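Side-chain contacts in AlgW protein (Pseudomonas aeruginosa, PDB 7CO3), which probably acts as a serine endopeptidase of the HtrA type, coupling a trypsin-like protease domain to a PDZ domain in a three-chain assembly: residues B[245-248]-B[252-255]; B[205-208]-B[212-215]; B[53-58]-B[180-185]. The protein carries 1 engineered substitution. All blocks are in the same frame, centred on the assembly; numbering follows the deposited sequence.

Interaction 1: residues B[245-248]-B[252-255]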
# COMPACT_ATOMS: atom_id res chain seq x y z
N ILE B 245 -10.82 7.65 -2.20
CA ILE B 245 -9.40 7.63 -1.89
C ILE B 245 -8.78 8.97 -2.24
O ILE B 245 -9.34 9.76 -3.00
CB ILE B 245 -8.66 6.52 -2.66
CG1 ILE B 245 -8.47 6.90 -4.14
CG2 ILE B 245 -9.39 5.18 -2.50
CD1 ILE B 245 -7.43 5.97 -4.91
N PHE B 246 -7.61 9.21 -1.68
CA PHE B 246 -6.77 10.32 -2.10
C PHE B 246 -5.52 9.71 -2.71
O PHE B 246 -4.84 8.89 -2.07
CB PHE B 246 -6.42 11.27 -0.96
CG PHE B 246 -5.85 12.57 -1.43
CD1 PHE B 246 -4.50 12.66 -1.81
CD2 PHE B 246 -6.65 13.69 -1.55
CE1 PHE B 246 -3.97 13.87 -2.29
CE2 PHE B 246 -6.13 14.90 -2.02
CZ PHE B 246 -4.80 14.98 -2.39
N SER B 247 -5.24 10.08 -3.95
CA SER B 247 -4.14 9.46 -4.66
C SER B 247 -3.68 10.38 -5.77
O SER B 247 -4.48 11.06 -6.40
CB SER B 247 -4.55 8.13 -5.29
OG SER B 247 -3.51 7.71 -6.17
N LYS B 248 -2.37 10.36 -6.02
CA LYS B 248 -1.78 11.01 -7.17
C LYS B 248 -1.56 10.04 -8.33
O LYS B 248 -0.93 10.43 -9.31
CB LYS B 248 -0.47 11.67 -6.76
CG LYS B 248 -0.66 12.49 -5.47
CD LYS B 248 0.16 13.77 -5.45
CE LYS B 248 -0.56 14.85 -4.65
NZ LYS B 248 -1.27 15.83 -5.52
N SER B 252 -4.51 2.90 -5.12
CA SER B 252 -4.31 3.05 -3.68
C SER B 252 -2.89 3.55 -3.39
O SER B 252 -1.89 3.05 -3.93
CB SER B 252 -4.55 1.73 -2.96
OG SER B 252 -4.44 1.96 -1.56
N GLN B 253 -2.82 4.57 -2.53
CA GLN B 253 -1.59 4.99 -1.88
C GLN B 253 -1.75 4.96 -0.36
O GLN B 253 -1.02 5.65 0.34
CB GLN B 253 -1.16 6.37 -2.41
CG GLN B 253 -0.78 6.23 -3.91
CD GLN B 253 -0.32 7.49 -4.63
OE1 GLN B 253 -0.71 8.60 -4.28
NE2 GLN B 253 0.53 7.31 -5.64
N GLY B 254 -2.68 4.14 0.14
CA GLY B 254 -2.89 3.96 1.57
C GLY B 254 -3.71 5.04 2.26
O GLY B 254 -3.72 5.09 3.49
N ILE B 255 -4.38 5.91 1.51
CA ILE B 255 -5.23 6.96 2.09
C ILE B 255 -6.64 6.75 1.52
O ILE B 255 -7.00 7.28 0.47
CB ILE B 255 -4.71 8.37 1.76
CG1 ILE B 255 -3.22 8.54 2.13
CG2 ILE B 255 -5.62 9.48 2.42
CD1 ILE B 255 -2.93 8.41 3.53
O HOH W 1 -4.76 6.16 -1.54
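F246 and I255 pair through their backbones at the base of the loop of a beta hairpin, between strands 238-245 and 256-260, and their side chains touch only at the root. By its place in the trypsin-like fold, this loop probably corresponds to loop L2 of HtrA proteases. F246 N donates to I255 O at 3.0 Å. I255 O also lies 3.4 Å from I245 CA, a CA-H...O contact. Between the side chains, F246 meets I255 through its CB, which lies 3.9 Å from I255 CG2. The phenyl ring itself does not turn to I255. F246 CG stands anti to the backbone N (chi1 -166°), which sends the ring away to meet the ring of F188 of the second subunit, with the planes at about 35°. I255 packs on P187 of that same subunit. The loop therefore closes on itself and on a neighbour at once. Toward the tip of the loop, Q253 reaches across with a chain extended beyond CG. It crosses the K248 side chain at about a right angle. S247 OG comes 3.5 Å from Q253 CD, but its hydrogen bonds go to S249 N and G251 O within the loop. In the returning limb, S252 OG accepts from G254 N in an ST turn. Water 1 bridges the two limbs: it donates to F246 O and accepts from Q253 N and I255 N. Near the tip, K248 N donates to Q253 OE1 at 3.0 Å, and the donor sits above the amide carbonyl plane, 49° out of it.

Interaction 2: residues B[205-208]-B[212-215]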
# COMPACT_ATOMS: atom_id res chain seq x y z
N ASN B 205 -14.08 15.25 8.05
CA ASN B 205 -14.79 16.23 7.26
C ASN B 205 -13.71 17.16 6.74
O ASN B 205 -12.53 16.98 7.06
CB ASN B 205 -15.86 16.92 8.09
CG ASN B 205 -15.36 17.26 9.49
OD1 ASN B 205 -14.40 18.01 9.63
ND2 ASN B 205 -15.99 16.69 10.52
N GLN B 206 -14.09 18.13 5.93
CA GLN B 206 -13.18 19.07 5.28
C GLN B 206 -12.49 18.41 4.10
O GLN B 206 -11.55 19.00 3.54
CB GLN B 206 -12.13 19.67 6.22
CG GLN B 206 -12.70 20.19 7.55
CD GLN B 206 -11.67 20.87 8.44
OE1 GLN B 206 -10.67 20.27 8.84
NE2 GLN B 206 -11.93 22.13 8.77
N LEU B 207 -12.92 17.21 3.68
CA LEU B 207 -12.39 16.57 2.48
C LEU B 207 -12.96 17.20 1.22
O LEU B 207 -12.36 17.09 0.15
CB LEU B 207 -12.71 15.08 2.49
CG LEU B 207 -11.98 14.21 3.51
CD1 LEU B 207 -12.11 12.77 3.11
CD2 LEU B 207 -10.54 14.63 3.56
N GLY B 208 -14.12 17.84 1.33
CA GLY B 208 -14.72 18.47 0.16
C GLY B 208 -15.28 17.50 -0.85
O GLY B 208 -15.33 17.81 -2.05
N TYR B 212 -22.37 16.21 3.65
CA TYR B 212 -22.34 15.67 5.01
C TYR B 212 -21.24 14.60 5.11
O TYR B 212 -21.45 13.46 4.71
CB TYR B 212 -23.70 15.12 5.39
CG TYR B 212 -24.83 16.13 5.19
CD1 TYR B 212 -25.03 17.16 6.11
CD2 TYR B 212 -25.69 16.05 4.10
CE1 TYR B 212 -26.06 18.09 5.94
CE2 TYR B 212 -26.74 16.97 3.93
CZ TYR B 212 -26.91 17.98 4.86
OH TYR B 212 -27.92 18.91 4.70
N GLU B 213 -20.09 14.98 5.67
CA GLU B 213 -18.90 14.13 5.74
C GLU B 213 -18.58 13.80 7.18
O GLU B 213 -18.60 14.67 8.05
CB GLU B 213 -17.70 14.84 5.13
CG GLU B 213 -17.87 15.20 3.71
CD GLU B 213 -16.59 15.75 3.10
OE1 GLU B 213 -15.79 16.36 3.84
OE2 GLU B 213 -16.37 15.55 1.89
N ASP B 214 -18.20 12.54 7.40
CA ASP B 214 -17.72 12.08 8.70
C ASP B 214 -16.81 10.86 8.51
O ASP B 214 -16.91 9.87 9.22
CB ASP B 214 -18.91 11.77 9.62
CG ASP B 214 -18.51 11.71 11.08
OD1 ASP B 214 -17.46 12.29 11.43
OD2 ASP B 214 -19.26 11.10 11.88
N PHE B 215 -15.90 10.93 7.54
CA PHE B 215 -15.22 9.73 7.05
C PHE B 215 -14.31 9.09 8.10
O PHE B 215 -13.64 9.76 8.87
CB PHE B 215 -14.38 10.04 5.80
CG PHE B 215 -15.19 10.32 4.57
CD1 PHE B 215 -15.87 9.30 3.91
CD2 PHE B 215 -15.27 11.60 4.06
CE1 PHE B 215 -16.63 9.57 2.77
CE2 PHE B 215 -16.04 11.87 2.91
CZ PHE B 215 -16.71 10.86 2.28
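A glutamate carboxylate held by backbone N-H groups ties this surface loop together: E213 reaches across to the peptide groups of L207 and G208. Its CG stands anti to the carbonyl carbon (chi1 -60°), and the extended chain carries the carboxylate into the turn. E213 OE1 accepts from L207 N at 3.0 Å with its syn lone pair, on the side of the other oxygen. This bond is bent, with 132° at the hydrogen. G208 N gives OE1 a weak second bond at 3.4 Å. The other oxygen, OE2, accepts from L209 N and N210 N, which lie between the two segments. Several donors thus hold the carboxylate, and they probably favour its charged form. The loop joins strands 193-204 and 215-218, antiparallel neighbours in one sheet. By its place in the chain it probably corresponds to loop L3 of HtrA proteases. Beside the carboxylate the contact becomes apolar. L207 CD1 meets F215 CD2 at 3.5 Å, approaching the ring obliquely. F215 also rests on I259 of strand 256-260, and L207 on F257 of that strand and on V190 of the second subunit. E213 OE2 lies in the plane of the F215 ring, at its edge, 3.8 Å from F215 CE2. N205 lies along the E213 backbone, with N205 CB 3.5 Å from E213 O. The same side chain touches R339 of helix 338-346, in the PDZ part of the chain.

Interaction 3: residues B[53-58]-B[180-185]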
# COMPACT_ATOMS: atom_id res chain seq x y z
N VAL B 53 -1.03 -13.68 12.74
CA VAL B 53 -2.38 -13.99 13.22
C VAL B 53 -3.22 -14.34 11.99
O VAL B 53 -2.65 -14.57 10.93
CB VAL B 53 -2.97 -12.81 14.07
CG1 VAL B 53 -3.38 -11.62 13.22
CG2 VAL B 53 -4.10 -13.28 14.97
N SER B 54 -4.54 -14.47 12.09
CA SER B 54 -5.34 -14.63 10.88
C SER B 54 -6.65 -13.88 11.02
O SER B 54 -7.25 -13.85 12.09
CB SER B 54 -5.62 -16.11 10.56
OG SER B 54 -6.46 -16.24 9.42
N TYR B 55 -7.10 -13.30 9.91
CA TYR B 55 -8.41 -12.68 9.81
C TYR B 55 -9.38 -13.54 9.02
O TYR B 55 -10.44 -13.07 8.63
CB TYR B 55 -8.26 -11.28 9.22
CG TYR B 55 -7.26 -10.46 10.05
CD1 TYR B 55 -7.65 -9.91 11.28
CD2 TYR B 55 -5.93 -10.30 9.63
CE1 TYR B 55 -6.77 -9.21 12.05
CE2 TYR B 55 -5.03 -9.58 10.42
CZ TYR B 55 -5.47 -9.03 11.62
OH TYR B 55 -4.63 -8.34 12.43
N ALA B 56 -9.04 -14.82 8.82
CA ALA B 56 -9.86 -15.71 8.01
C ALA B 56 -11.30 -15.80 8.53
O ALA B 56 -12.25 -15.73 7.76
CB ALA B 56 -9.23 -17.09 7.95
N ASN B 57 -11.47 -15.93 9.86
CA ASN B 57 -12.80 -16.04 10.44
C ASN B 57 -13.61 -14.79 10.20
O ASN B 57 -14.78 -14.87 9.80
CB ASN B 57 -12.70 -16.35 11.94
CG ASN B 57 -12.24 -17.77 12.18
OD1 ASN B 57 -11.79 -18.13 13.27
ND2 ASN B 57 -12.35 -18.58 11.17
N ALA B 58 -13.00 -13.62 10.39
CA ALA B 58 -13.68 -12.37 10.05
C ALA B 58 -14.09 -12.34 8.58
O ALA B 58 -15.22 -11.93 8.25
CB ALA B 58 -12.81 -11.17 10.42
N VAL B 180 -7.41 -2.68 13.81
CA VAL B 180 -7.28 -3.31 12.49
C VAL B 180 -8.63 -3.32 11.78
O VAL B 180 -9.66 -3.53 12.41
CB VAL B 180 -6.72 -4.74 12.64
CG1 VAL B 180 -6.82 -5.54 11.32
CG2 VAL B 180 -5.31 -4.69 13.12
N CYS B 181 -8.63 -3.09 10.46
CA CYS B 181 -9.87 -3.24 9.69
C CYS B 181 -9.59 -3.91 8.35
O CYS B 181 -8.44 -3.97 7.87
CB CYS B 181 -10.58 -1.89 9.44
SG CYS B 181 -9.44 -0.69 8.68
N LEU B 182 -10.67 -4.38 7.74
CA LEU B 182 -10.64 -5.09 6.47
C LEU B 182 -11.57 -4.39 5.47
O LEU B 182 -12.71 -4.06 5.82
CB LEU B 182 -11.11 -6.54 6.69
CG LEU B 182 -10.17 -7.60 7.27
CD1 LEU B 182 -9.37 -7.14 8.43
CD2 LEU B 182 -11.01 -8.80 7.70
N ALA B 183 -11.10 -4.16 4.24
CA ALA B 183 -11.91 -3.65 3.14
C ALA B 183 -12.30 -4.83 2.25
O ALA B 183 -11.46 -5.70 1.98
CB ALA B 183 -11.16 -2.59 2.33
N ILE B 184 -13.54 -4.86 1.78
CA ILE B 184 -14.08 -5.96 0.96
C ILE B 184 -14.76 -5.34 -0.24
O ILE B 184 -15.68 -4.55 -0.09
CB ILE B 184 -15.05 -6.88 1.72
CG1 ILE B 184 -14.42 -7.36 3.02
CG2 ILE B 184 -15.36 -8.12 0.87
CD1 ILE B 184 -15.30 -8.28 3.84
N GLY B 185 -14.28 -5.68 -1.43
CA GLY B 185 -14.82 -5.06 -2.62
C GLY B 185 -14.30 -5.74 -3.86
O GLY B 185 -13.74 -6.84 -3.80
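This is a buried apolar contact between the N-terminal end of the modelled chain and strand 180-185 of the trypsin-like domain. Y55, at the N-cap position of helix 56-62, lays its side chain along the strand. Its CG is anti to the carbonyl carbon (chi1 -55°), and the ring runs toward V180. There V180 CG1 lies 3.7 Å from Y55 CE1 and equally far from Y55 OH, so this methyl touches the outer end of the ring. The two side chains meet at a slant. At the near end of the tyrosine, L182 takes over. Its CD2 sits 4.0 Å from Y55 CB and also 4.0 Å from A58 CB, one methyl bridging the cap residue and the first turn of the helix. Just before Y55, S54 OG accepts from A56 N in an ST turn and is hydrogen-bonded to D179 of the third subunit. Y55 packs on I198 of the third subunit and V53 of the second, so the contact lies at the trimer interface. Strand 180-185 pairs with strands 193-204 and 230-233, while helix 56-62 runs on over its face, with V59 on L182 and A62 on I184.

In the fold
Along the chain, interaction 3 closes first, then interaction 2, then interaction 1. All three involve the same mixed sheet of the protease domain. Interaction 3 covers strand 180-185, interaction 2 shapes the loop between 193-204 and 215-218, and interaction 1 the loop between 238-245 and 256-260. Strands 215-218 and 256-260 are neighbours, so the two loops lie close: their centres are about 16 Å apart and their nearest atoms about 6 Å. Interaction 3 lies farther off, with its centre about 20 Å from that of interaction 1 and about 25 Å from that of interaction 2. None touches another. Each also meets the second subunit, so all three lie at or beside the subunit interfaces.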